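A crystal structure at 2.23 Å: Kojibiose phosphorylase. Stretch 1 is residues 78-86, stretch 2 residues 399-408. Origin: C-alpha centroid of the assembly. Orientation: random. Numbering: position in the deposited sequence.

Stretch 1 78-86: IVKRTHFTI
Stretch 2 (399-408) ATRNGKEACN

Stretch 1 is extended almost throughout. Its phi/psi values stay in the beta and polyproline regions, from -68/125 at Val79 to -135/163 at His83 and -158/147 at Phe84, with a single break at Lys80 (-95/-27); a short strand runs through the region of Phe84. Stretch 2 has no regular helix or strand. It turns at Arg401 (-109/-40), Asn402 (-94/-2) and Gly403 (106/-20), where a CB would jam against the carbonyl O of the residue before, so the turn itself calls for glycine. Beyond it the chain extends through Lys404 and Glu405, and Ala406 N returns to Ala399 O at 2.7 Å. The register is marked by two close CA pairs, Val79 with Asn408 at 4.8 Å and Thr82 with Ala406 at 4.5 Å, so the stretches run antiparallel here. No backbone-to-backbone hydrogen bond joins them; side chains and water do that work.

His83 is the center of the contact. With chi1 at 69° (p) and chi2 at -85°, its CB points sideways but its ring reaches into the turn, where His83 NE2 accepts from Arg401 N at 2.9 Å and from Asn402 N at 3.1 Å. Two successive amides thus converge on one ring nitrogen, which must be unprotonated to accept them. Asn402 OD1 lies over one face of the ring, 3.2 Å from His83 CE1, while Lys404 O sits at the edge, 3.3 Å from His83 CE1.

Hydrogen bonds within stretch 2 hold the turn around this ring. Thr400 OG1 accepts from Gly403 N at 2.7 Å and donates to Lys404 O at 2.5 Å, and Asn402 OD1, from a p rotamer, accepts Lys404 N at 2.9 Å. Buried Glu405 (t, then p) braces the neighboring backbone: its OE2 takes Ala399 N at 3.1 Å and Cys407 N at 3.0 Å.

Thr82 (chi1 t) donates from OG1 to Ala406 O at 2.7 Å, a direct hydrogen bond at the closer of the two register pairs. Val79 (t) points toward stretch 2 and packs its CG2 3.6 Å from Glu405 CG and 3.4 Å from Cys407 O. Asn408 (p) brings its CB to 3.6 Å from Val79 O.

Three waters complete the join. One links Val79 N to Cys407 O, at 2.9 Å from each; another donates to Val79 O at 3.0 Å and accepts from Asn408 ND2 at 3.1 Å. The third donates to Arg81 O at 2.7 Å and Glu405 O at 3.0 Å, and lies 2.9 Å from His83 ND1, so both ring nitrogens are engaged.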

# COMPACT_ATOMS: atom_id res chain seq x y z
N ILE A 78 9.83 4.23 1.50
CA ILE A 78 8.40 4.53 1.77
C ILE A 78 8.31 5.48 2.96
O ILE A 78 8.88 5.19 4.06
CB ILE A 78 7.61 3.23 1.97
CG1 ILE A 78 7.52 2.45 0.65
CG2 ILE A 78 6.23 3.54 2.55
CD1 ILE A 78 6.81 1.12 0.75
N VAL A 79 7.53 6.55 2.80
CA VAL A 79 7.41 7.60 3.85
C VAL A 79 6.69 7.02 5.06
O VAL A 79 5.61 6.42 4.90
CB VAL A 79 6.75 8.87 3.29
CG1 VAL A 79 6.60 9.93 4.37
CG2 VAL A 79 7.58 9.41 2.13
N LYS A 80 7.33 7.13 6.23
CA LYS A 80 6.83 6.61 7.53
C LYS A 80 6.12 7.75 8.25
O LYS A 80 5.21 7.46 9.02
CB LYS A 80 7.99 6.09 8.39
CG LYS A 80 8.82 4.96 7.77
CD LYS A 80 9.65 4.20 8.80
CE LYS A 80 10.35 2.97 8.25
NZ LYS A 80 10.70 2.01 9.32
N ARG A 81 6.49 9.00 7.97
CA ARG A 81 6.00 10.19 8.70
C ARG A 81 5.79 11.37 7.72
O ARG A 81 6.77 12.04 7.35
CB ARG A 81 6.99 10.44 9.85
CG ARG A 81 6.63 11.60 10.76
CD ARG A 81 7.77 11.88 11.73
NE ARG A 81 8.36 10.67 12.29
CZ ARG A 81 9.65 10.50 12.58
NH1 ARG A 81 10.53 11.47 12.33
NH2 ARG A 81 10.08 9.35 13.08
N THR A 82 4.54 11.60 7.34
CA THR A 82 4.12 12.72 6.46
C THR A 82 4.28 14.02 7.24
O THR A 82 4.47 13.98 8.47
CB THR A 82 2.69 12.51 5.93
OG1 THR A 82 2.52 13.41 4.83
CG2 THR A 82 1.63 12.74 6.99
N HIS A 83 4.23 15.16 6.54
CA HIS A 83 4.21 16.49 7.20
C HIS A 83 3.16 17.34 6.53
O HIS A 83 2.69 16.96 5.44
CB HIS A 83 5.61 17.11 7.22
CG HIS A 83 6.08 17.50 5.87
ND1 HIS A 83 6.71 16.61 5.03
CD2 HIS A 83 6.02 18.68 5.22
CE1 HIS A 83 7.03 17.23 3.92
NE2 HIS A 83 6.60 18.49 4.00
N PHE A 84 2.77 18.42 7.20
CA PHE A 84 1.61 19.27 6.82
C PHE A 84 1.76 20.67 7.44
O PHE A 84 2.33 20.77 8.54
CB PHE A 84 0.31 18.56 7.23
CG PHE A 84 0.38 17.85 8.56
CD1 PHE A 84 0.22 18.55 9.75
CD2 PHE A 84 0.62 16.49 8.63
CE1 PHE A 84 0.30 17.90 10.98
CE2 PHE A 84 0.70 15.84 9.85
CZ PHE A 84 0.55 16.55 11.02
N THR A 85 1.27 21.68 6.72
CA THR A 85 1.06 23.09 7.17
C THR A 85 -0.00 23.08 8.26
O THR A 85 -1.05 22.46 8.04
CB THR A 85 0.67 23.98 5.99
OG1 THR A 85 1.60 23.74 4.92
CG2 THR A 85 0.69 25.46 6.28
N ILE A 86 0.27 23.68 9.42
CA ILE A 86 -0.58 23.48 10.64
C ILE A 86 -1.45 24.72 10.88
O ILE A 86 -1.00 25.87 10.69
CB ILE A 86 0.26 23.10 11.87
CG1 ILE A 86 1.43 24.07 12.08
CG2 ILE A 86 0.74 21.66 11.76
CD1 ILE A 86 2.17 23.88 13.38
N ALA A 399 4.92 15.32 -3.30
CA ALA A 399 4.21 16.23 -2.38
C ALA A 399 5.14 16.61 -1.23
O ALA A 399 5.70 15.70 -0.60
CB ALA A 399 2.95 15.55 -1.88
N THR A 400 5.25 17.92 -0.96
CA THR A 400 6.12 18.45 0.12
C THR A 400 5.74 19.89 0.48
O THR A 400 5.21 20.61 -0.42
CB THR A 400 7.59 18.37 -0.32
OG1 THR A 400 8.40 18.49 0.85
CG2 THR A 400 7.99 19.43 -1.32
N ARG A 401 5.99 20.26 1.74
CA ARG A 401 6.27 21.66 2.11
C ARG A 401 7.75 21.84 2.50
O ARG A 401 8.32 22.87 2.11
CB ARG A 401 5.33 22.19 3.19
CG ARG A 401 5.50 23.68 3.47
CD ARG A 401 5.27 24.58 2.27
NE ARG A 401 5.74 25.93 2.51
CZ ARG A 401 7.02 26.29 2.52
NH1 ARG A 401 7.98 25.41 2.28
NH2 ARG A 401 7.35 27.54 2.78
N ASN A 402 8.36 20.91 3.23
CA ASN A 402 9.71 21.15 3.83
C ASN A 402 10.82 20.63 2.90
O ASN A 402 11.99 20.86 3.24
CB ASN A 402 9.83 20.63 5.26
CG ASN A 402 10.06 19.14 5.35
OD1 ASN A 402 9.92 18.45 4.33
ND2 ASN A 402 10.37 18.63 6.55
N GLY A 403 10.47 20.02 1.77
CA GLY A 403 11.41 19.48 0.77
C GLY A 403 11.49 17.96 0.81
O GLY A 403 11.96 17.34 -0.19
N LYS A 404 11.08 17.36 1.92
CA LYS A 404 11.05 15.88 2.06
C LYS A 404 9.77 15.34 1.41
O LYS A 404 8.74 16.05 1.39
CB LYS A 404 11.08 15.44 3.53
CG LYS A 404 12.37 15.80 4.25
CD LYS A 404 12.47 15.17 5.60
CE LYS A 404 13.83 15.45 6.22
NZ LYS A 404 13.73 15.46 7.70
N GLU A 405 9.82 14.09 0.95
CA GLU A 405 8.62 13.43 0.39
C GLU A 405 7.57 13.34 1.52
O GLU A 405 7.90 12.84 2.60
CB GLU A 405 8.96 12.08 -0.21
CG GLU A 405 7.77 11.42 -0.87
CD GLU A 405 7.19 12.24 -2.00
OE1 GLU A 405 7.79 12.21 -3.09
OE2 GLU A 405 6.18 12.94 -1.79
N ALA A 406 6.36 13.83 1.27
CA ALA A 406 5.22 13.73 2.21
C ALA A 406 4.20 12.70 1.72
O ALA A 406 3.35 12.28 2.50
CB ALA A 406 4.60 15.09 2.42
N CYS A 407 4.26 12.32 0.45
CA CYS A 407 3.36 11.31 -0.15
C CYS A 407 3.81 9.91 0.28
O CYS A 407 4.94 9.50 -0.05
CB CYS A 407 3.38 11.41 -1.67
SG CYS A 407 2.43 10.09 -2.45
N ASN A 408 2.93 9.17 0.96
CA ASN A 408 3.26 7.85 1.55
C ASN A 408 2.71 6.74 0.64
O ASN A 408 2.75 5.54 1.07
CB ASN A 408 2.79 7.73 3.00
CG ASN A 408 1.28 7.71 3.17
OD1 ASN A 408 0.55 7.66 2.19
ND2 ASN A 408 0.81 7.74 4.40
O HOH W 1 6.27 6.93 0.24
O HOH W 2 3.20 7.56 6.37
O HOH W 3 7.19 13.81 5.32